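Local coordinates for protein N-acyl-D-glutamate deacylase (Bordetella bronchiseptica, PDB 3GIP) that catalyses the hydrolysis of N-acyl-D-glutamate to D-glutamate and a carboxylate, as a zinc-dependent member of the amidohydrolase superfamily, at residues F355-M361 with R403-P408; P103-A109 with L151-P157; I11-W15 with R25-L29. Numbering follows the deposited sequence.

Interaction 1 of 3, residues F355-M361 with R403-P408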
# COMPACT_ATOMS: atom_id res chain seq x y z
N PHE A 355 14.88 -0.04 -2.33
CA PHE A 355 14.07 0.65 -3.32
C PHE A 355 14.69 0.53 -4.71
O PHE A 355 13.99 0.47 -5.71
CB PHE A 355 13.89 2.13 -2.97
CG PHE A 355 13.14 2.90 -4.01
CD1 PHE A 355 11.86 2.51 -4.40
CD2 PHE A 355 13.72 4.00 -4.64
CE1 PHE A 355 11.18 3.19 -5.41
CE2 PHE A 355 13.05 4.69 -5.64
CZ PHE A 355 11.78 4.29 -6.03
N GLN A 356 16.02 0.51 -4.77
CA GLN A 356 16.70 0.41 -6.05
C GLN A 356 16.51 -0.94 -6.74
O GLN A 356 16.74 -1.06 -7.94
CB GLN A 356 18.19 0.70 -5.88
CG GLN A 356 18.48 2.16 -5.61
CD GLN A 356 19.96 2.44 -5.47
OE1 GLN A 356 20.64 1.85 -4.63
NE2 GLN A 356 20.48 3.34 -6.31
N HIS A 357 16.07 -1.95 -5.99
CA HIS A 357 15.87 -3.26 -6.60
C HIS A 357 14.88 -3.09 -7.75
O HIS A 357 13.86 -2.42 -7.61
CB HIS A 357 15.34 -4.26 -5.58
CG HIS A 357 15.23 -5.65 -6.11
ND1 HIS A 357 14.22 -6.04 -6.97
CD2 HIS A 357 16.04 -6.73 -5.98
CE1 HIS A 357 14.42 -7.30 -7.34
NE2 HIS A 357 15.52 -7.73 -6.75
N PRO A 358 15.17 -3.72 -8.91
CA PRO A 358 14.31 -3.64 -10.10
C PRO A 358 12.83 -3.94 -9.92
O PRO A 358 11.99 -3.44 -10.68
CB PRO A 358 14.98 -4.61 -11.07
CG PRO A 358 16.43 -4.52 -10.69
CD PRO A 358 16.35 -4.55 -9.18
N CYS A 359 12.48 -4.76 -8.93
CA CYS A 359 11.08 -5.10 -8.73
C CYS A 359 10.45 -4.41 -7.53
O CYS A 359 9.40 -4.84 -7.05
CB CYS A 359 10.93 -6.62 -8.57
SG CYS A 359 11.50 -7.55 -10.01
N CYS A 360 11.07 -3.33 -7.06
CA CYS A 360 10.53 -2.63 -5.91
C CYS A 360 9.57 -1.50 -6.27
O CYS A 360 9.92 -0.56 -6.98
CB CYS A 360 11.65 -2.07 -5.03
SG CYS A 360 11.08 -1.59 -3.38
N MET A 361 8.35 -1.61 -5.76
CA MET A 361 7.32 -0.61 -5.98
C MET A 361 7.25 0.26 -4.72
O MET A 361 7.99 0.02 -3.76
CB MET A 361 5.97 -1.30 -6.21
CG MET A 361 6.01 -2.35 -7.31
SD MET A 361 4.52 -3.37 -7.37
CE MET A 361 4.83 -4.47 -6.01
N ARG A 403 8.21 2.74 -11.41
CA ARG A 403 8.02 1.95 -10.20
C ARG A 403 6.69 2.23 -9.53
O ARG A 403 6.16 1.39 -8.79
CB ARG A 403 9.12 2.24 -9.17
CG ARG A 403 10.53 1.98 -9.64
CD ARG A 403 10.72 0.53 -10.08
NE ARG A 403 12.13 0.26 -10.31
CZ ARG A 403 13.02 0.09 -9.34
NH1 ARG A 403 12.65 0.16 -8.07
NH2 ARG A 403 14.30 -0.09 -9.65
N MET A 404 6.15 3.43 -9.77
CA MET A 404 4.90 3.86 -9.15
C MET A 404 3.69 3.66 -10.03
O MET A 404 2.56 3.84 -9.58
CB MET A 404 4.96 5.36 -8.85
CG MET A 404 6.14 5.80 -8.02
SD MET A 404 6.19 7.60 -7.89
CE MET A 404 7.31 7.75 -6.50
N THR A 405 3.91 3.28 -11.29
CA THR A 405 2.80 3.14 -12.21
C THR A 405 2.76 1.84 -13.00
O THR A 405 1.99 0.93 -12.69
CB THR A 405 2.79 4.34 -13.19
OG1 THR A 405 4.05 4.39 -13.90
CG2 THR A 405 2.61 5.65 -12.43
N ALA A 406 3.60 1.74 -14.03
CA ALA A 406 3.62 0.54 -14.86
C ALA A 406 3.96 -0.74 -14.10
O ALA A 406 3.31 -1.76 -14.31
CB ALA A 406 4.60 0.73 -16.01
N LEU A 407 4.96 -0.70 -13.23
CA LEU A 407 5.33 -1.91 -12.49
C LEU A 407 4.15 -2.40 -11.64
O LEU A 407 3.81 -3.59 -11.68
CB LEU A 407 6.57 -1.66 -11.63
CG LEU A 407 7.11 -2.87 -10.85
CD1 LEU A 407 7.46 -4.02 -11.81
CD2 LEU A 407 8.35 -2.44 -10.07
N PRO A 408 3.51 -1.51 -10.86
CA PRO A 408 2.38 -1.98 -10.06
C PRO A 408 1.27 -2.56 -10.94
O PRO A 408 0.68 -3.59 -10.61
CB PRO A 408 1.93 -0.71 -9.33
CG PRO A 408 3.21 0.02 -9.12
CD PRO A 408 3.91 -0.15 -10.46
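An arginine that satisfies several backbone carbonyls at once can fasten a helix end to the strand that follows it, and Arg403 does so here. Its NH1 donates to Phe355 O (2.7 Å) and to Cys360 O (3.0 Å), while its NH2 donates to Gln356 O (3.1 Å). These acceptors lie near the guanidinium plane; Pro358 CA sits over one face, 3.6 Å from NH2. The residues so gathered are the end of helix 348-356 and the type I turn from His357 to Cys360, closed by Cys360 N to His357 O (3.0 Å); Cys359 N also bonds to His357 ND1 (2.9 Å), whose ring holds Asp268 through NE2.

Apolar packing continues the contact. Leu407 CD2 meets Met361 CG at 3.6 Å, and Met361 SD lies 4.0 Å from Pro408 CG.

Met361 also shares backbone hydrogen bonds with Leu279 and Ile281 of the adjacent parallel strand. The arrangement is an alpha-to-beta connection of the amidohydrolase TIM barrel, where helix 348-356 leads through a short turn into strand 360-362.

Interaction 2 of 3, residues P103-A109 with L151-P157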
# COMPACT_ATOMS: atom_id res chain seq x y z
N PRO A 103 -15.26 -11.55 10.51
CA PRO A 103 -14.88 -12.62 11.43
C PRO A 103 -16.11 -13.22 12.10
O PRO A 103 -17.18 -12.60 12.11
CB PRO A 103 -13.99 -11.91 12.43
CG PRO A 103 -14.62 -10.56 12.51
CD PRO A 103 -14.87 -10.24 11.05
N LEU A 104 -15.96 -14.42 12.63
CA LEU A 104 -17.05 -15.07 13.35
C LEU A 104 -17.28 -14.23 14.60
O LEU A 104 -16.35 -13.59 15.09
CB LEU A 104 -16.66 -16.49 13.74
CG LEU A 104 -16.58 -17.52 12.62
CD1 LEU A 104 -15.85 -18.76 13.11
CD2 LEU A 104 -17.99 -17.88 12.14
N PRO A 105 -18.51 -14.20 15.12
CA PRO A 105 -18.79 -13.42 16.33
C PRO A 105 -17.83 -13.78 17.46
O PRO A 105 -17.67 -14.95 17.79
CB PRO A 105 -20.23 -13.78 16.65
CG PRO A 105 -20.82 -14.06 15.30
CD PRO A 105 -19.73 -14.87 14.64
N GLY A 106 -17.19 -12.77 18.05
CA GLY A 106 -16.28 -13.03 19.14
C GLY A 106 -14.83 -13.21 18.71
O GLY A 106 -13.93 -13.17 19.55
N ASN A 107 -14.60 -13.42 17.42
CA ASN A 107 -13.24 -13.59 16.91
C ASN A 107 -12.68 -12.22 16.56
O ASN A 107 -13.30 -11.45 15.83
CB ASN A 107 -13.23 -14.48 15.66
CG ASN A 107 -13.21 -15.96 15.99
OD1 ASN A 107 -13.18 -16.35 17.16
ND2 ASN A 107 -13.22 -16.79 14.96
N THR A 108 -11.50 -11.92 17.08
CA THR A 108 -10.88 -10.63 16.80
C THR A 108 -9.37 -10.76 16.71
O THR A 108 -8.80 -11.81 17.01
CB THR A 108 -11.23 -9.61 17.89
OG1 THR A 108 -10.70 -8.33 17.52
CG2 THR A 108 -10.63 -10.04 19.22
N ALA A 109 -8.73 -9.67 16.30
CA ALA A 109 -7.28 -9.64 16.18
C ALA A 109 -6.82 -8.20 16.36
O ALA A 109 -7.44 -7.27 15.84
CB ALA A 109 -6.85 -10.16 14.82
N LEU A 151 -10.23 -15.99 10.86
CA LEU A 151 -11.23 -15.53 11.82
C LEU A 151 -12.66 -15.82 11.38
O LEU A 151 -13.57 -15.89 12.21
CB LEU A 151 -11.08 -14.02 12.06
CG LEU A 151 -9.74 -13.59 12.66
CD1 LEU A 151 -9.68 -12.07 12.68
CD2 LEU A 151 -9.57 -14.17 14.06
N ALA A 152 -12.86 -15.99 10.08
CA ALA A 152 -14.18 -16.27 9.54
C ALA A 152 -14.48 -17.76 9.44
O ALA A 152 -15.64 -18.17 9.49
CB ALA A 152 -14.33 -15.62 8.17
N ALA A 153 -13.43 -18.57 9.32
CA ALA A 153 -13.60 -20.01 9.16
C ALA A 153 -13.32 -20.85 10.39
O ALA A 153 -13.77 -22.00 10.48
CB ALA A 153 -12.73 -20.50 8.00
N MET A 154 -12.60 -20.30 11.36
CA MET A 154 -12.24 -21.07 12.54
C MET A 154 -12.83 -20.64 13.88
O MET A 154 -12.62 -19.52 14.35
CB MET A 154 -10.71 -21.13 12.66
CG MET A 154 -10.05 -21.80 11.47
SD MET A 154 -8.26 -21.69 11.49
CE MET A 154 -7.86 -22.93 12.70
N ARG A 155 -13.56 -21.57 14.50
CA ARG A 155 -14.19 -21.35 15.80
C ARG A 155 -13.09 -21.00 16.80
O ARG A 155 -13.30 -20.23 17.74
CB ARG A 155 -14.92 -22.63 16.21
CG ARG A 155 -15.43 -22.66 17.64
CD ARG A 155 -16.21 -23.95 17.89
NE ARG A 155 -16.52 -24.15 19.30
CZ ARG A 155 -15.62 -24.37 20.24
NH1 ARG A 155 -14.33 -24.42 19.92
NH2 ARG A 155 -16.00 -24.54 21.50
N ASP A 156 -11.91 -21.59 16.59
CA ASP A 156 -10.75 -21.33 17.43
C ASP A 156 -9.60 -20.98 16.48
O ASP A 156 -8.83 -21.85 16.08
CB ASP A 156 -10.37 -22.55 18.26
CG ASP A 156 -9.12 -22.33 19.08
OD1 ASP A 156 -8.63 -21.18 19.11
OD2 ASP A 156 -8.62 -23.30 19.70
N PRO A 157 -9.47 -19.69 16.13
CA PRO A 157 -8.43 -19.21 15.23
C PRO A 157 -6.99 -19.35 15.72
O PRO A 157 -6.06 -18.93 15.03
CB PRO A 157 -8.83 -17.75 14.99
CG PRO A 157 -9.46 -17.37 16.29
CD PRO A 157 -10.31 -18.58 16.61
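A single well-placed asparagine can join a turn to the end of a helix. Asn107 closes the type II turn that starts at Leu104, its N bonding to Leu104 O at 2.9 Å, and its CA-to-CB bond points toward segment 151-157. With chi1 at -84° and chi2 near 0°, the amide reaches across so that ND2 donates both to Leu151 O (2.9 Å) and to Met154 O (2.9 Å), carbonyls at the end of helix 146-153 and just beyond it. Leu151 O accepts a second, nearly straight bond from Leu104 N at 2.8 Å, so both ends of the turn converge on one carbonyl. Gly106, at positive phi in the turn, has the backbone angles that suit glycine.

Leu104, in the mt rotamer, sets off sideways but extends over the helix end: its CG lies 3.3 Å from Ala152 O and its CD1 3.5 Å from Met154 O. Leu151, also mt, fills the space between the two arms of the loop. Its CB packs on Pro103 CB at 3.6 Å, while CD1 meets Ala109 CB at 4.0 Å and CD2 comes within 4.0 Å of Asn107 CB. The ring of Pro157 adds a smaller contact, its CD lying 3.7 Å from Asn107 OD1.

This is surface packing: the long loop between strand 87-92 and helix 124-133 folds over the end of helix 146-153, while Ala152, Ala153 and Met154 touch helix 163-179 through Met172, Ala168, Met169 and Glu165.

Interaction 3 of 3, residues I11-W15 with R25-L29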
# COMPACT_ATOMS: atom_id res chain seq x y z
N ILE A 11 -4.25 18.46 -21.18
CA ILE A 11 -3.15 18.96 -20.36
C ILE A 11 -2.04 19.30 -21.34
O ILE A 11 -1.44 18.41 -21.95
CB ILE A 11 -2.68 17.89 -19.37
CG1 ILE A 11 -3.87 17.44 -18.51
CG2 ILE A 11 -1.56 18.44 -18.50
CD1 ILE A 11 -3.57 16.26 -17.61
N THR A 12 -1.76 20.59 -21.49
CA THR A 12 -0.77 21.03 -22.46
C THR A 12 0.50 21.69 -21.94
O THR A 12 0.59 22.12 -20.79
CB THR A 12 -1.43 22.01 -23.44
OG1 THR A 12 -0.45 22.48 -24.38
CG2 THR A 12 -2.02 23.20 -22.69
N GLY A 13 1.49 21.77 -22.83
CA GLY A 13 2.76 22.41 -22.53
C GLY A 13 3.75 21.69 -21.63
O GLY A 13 4.86 22.17 -21.42
N GLY A 14 3.36 20.53 -21.10
CA GLY A 14 4.26 19.81 -20.22
C GLY A 14 5.09 18.72 -20.86
O GLY A 14 5.07 18.53 -22.08
N TRP A 15 5.84 18.00 -20.03
CA TRP A 15 6.68 16.90 -20.48
C TRP A 15 6.08 15.61 -19.97
O TRP A 15 5.83 15.44 -18.77
CB TRP A 15 8.11 17.06 -19.96
CG TRP A 15 8.86 18.14 -20.67
CD1 TRP A 15 8.73 19.49 -20.51
CD2 TRP A 15 9.83 17.96 -21.72
NE1 TRP A 15 9.55 20.16 -21.38
CE2 TRP A 15 10.24 19.24 -22.14
CE3 TRP A 15 10.39 16.83 -22.34
CZ2 TRP A 15 11.18 19.44 -23.15
CZ3 TRP A 15 11.33 17.03 -23.35
CH2 TRP A 15 11.72 18.32 -23.74
N ARG A 25 9.12 13.30 -22.78
CA ARG A 25 8.95 13.96 -24.06
C ARG A 25 7.92 15.08 -24.03
O ARG A 25 6.92 15.00 -23.31
CB ARG A 25 8.56 12.93 -25.14
CG ARG A 25 7.33 12.09 -24.83
CD ARG A 25 7.25 10.91 -25.79
NE ARG A 25 6.18 9.97 -25.48
CZ ARG A 25 4.89 10.23 -25.64
NH1 ARG A 25 4.50 11.41 -26.11
NH2 ARG A 25 3.98 9.31 -25.35
N ARG A 26 8.18 16.13 -24.80
CA ARG A 26 7.28 17.28 -24.87
C ARG A 26 6.05 16.91 -25.69
O ARG A 26 6.14 16.74 -26.91
CB ARG A 26 8.00 18.47 -25.51
CG ARG A 26 7.08 19.63 -25.88
CD ARG A 26 6.57 20.38 -24.66
NE ARG A 26 5.46 21.27 -25.01
CZ ARG A 26 4.20 20.86 -25.15
NH1 ARG A 26 3.88 19.59 -24.95
NH2 ARG A 26 3.26 21.73 -25.51
N ALA A 27 4.90 16.80 -25.03
CA ALA A 27 3.66 16.45 -25.70
C ALA A 27 2.45 16.78 -24.83
O ALA A 27 2.57 16.91 -23.61
CB ALA A 27 3.65 14.96 -26.04
N ASP A 28 1.28 16.93 -25.46
CA ASP A 28 0.06 17.23 -24.73
C ASP A 28 -0.77 15.96 -24.56
O ASP A 28 -0.65 15.02 -25.35
CB ASP A 28 -0.78 18.28 -25.48
CG ASP A 28 -0.01 19.54 -25.79
OD1 ASP A 28 0.89 19.90 -25.00
OD2 ASP A 28 -0.30 20.18 -26.83
N LEU A 29 -1.60 15.92 -23.53
CA LEU A 29 -2.43 14.76 -23.26
C LEU A 29 -3.91 15.13 -23.38
O LEU A 29 -4.35 16.13 -22.80
CB LEU A 29 -2.16 14.23 -21.85
CG LEU A 29 -2.88 12.96 -21.40
CD1 LEU A 29 -2.20 11.75 -22.00
CD2 LEU A 29 -2.85 12.87 -19.89
O HOH W 1 1.34 18.37 -21.47
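Two antiparallel beta pairings, offset by one residue, join these segments in the small beta domain that accompanies the barrel in many amidohydrolases. Ile11 opens the first as a hydrogen-bonded pair with Leu29: Ile11 N to Leu29 O is 2.8 Å and Leu29 N to Ile11 O is 3.0 Å. Their side chains share one face, Ile11 CD1 lying 4.1 Å from Leu29 CD2 and both packing against Val428 and Val58. Thr12 then gives a weak hydrogen bond from OG1 to Asp28 OD1 (3.0 Å), an oxygen that also receives Gly13 N at 2.9 Å and both terminal nitrogens of Arg26; Asp28 OD2 is bound by Leu42 N. Gly13, at positive phi, bends the chain. At Gly14 the register slips: a water joins its N to Ile11 O and Ala27 O, and its O accepts a weak bond from Ala27 N (3.4 Å). Trp15 resumes pairing opposite Arg26, whose CB makes a CH-pi contact 3.9 Å above the centroid of the Trp15 six-membered ring.

How the interactions relate
Followed from the N terminus, the three contacts come in series, neither nesting nor crossing. Interaction 3 closes the first and shortest loop, with nine residues between its segments, and pairs the early strands of the beta domain. Interactions 2 and 1 each close a loop of 41 intervening residues. The earlier one passes through helix 124-133 and strand 139-145 of the barrel; the later, mostly helical, ends at helices 397-404 and 406-412. Strand 15-16 and strand 360-362 belong to one extended sheet, which links interactions 3 and 1, whose nearest atoms are about 12 Å apart. Interaction 2 lies on the opposite side of the chain's centre from both, its centre about 53 Å from that of interaction 3.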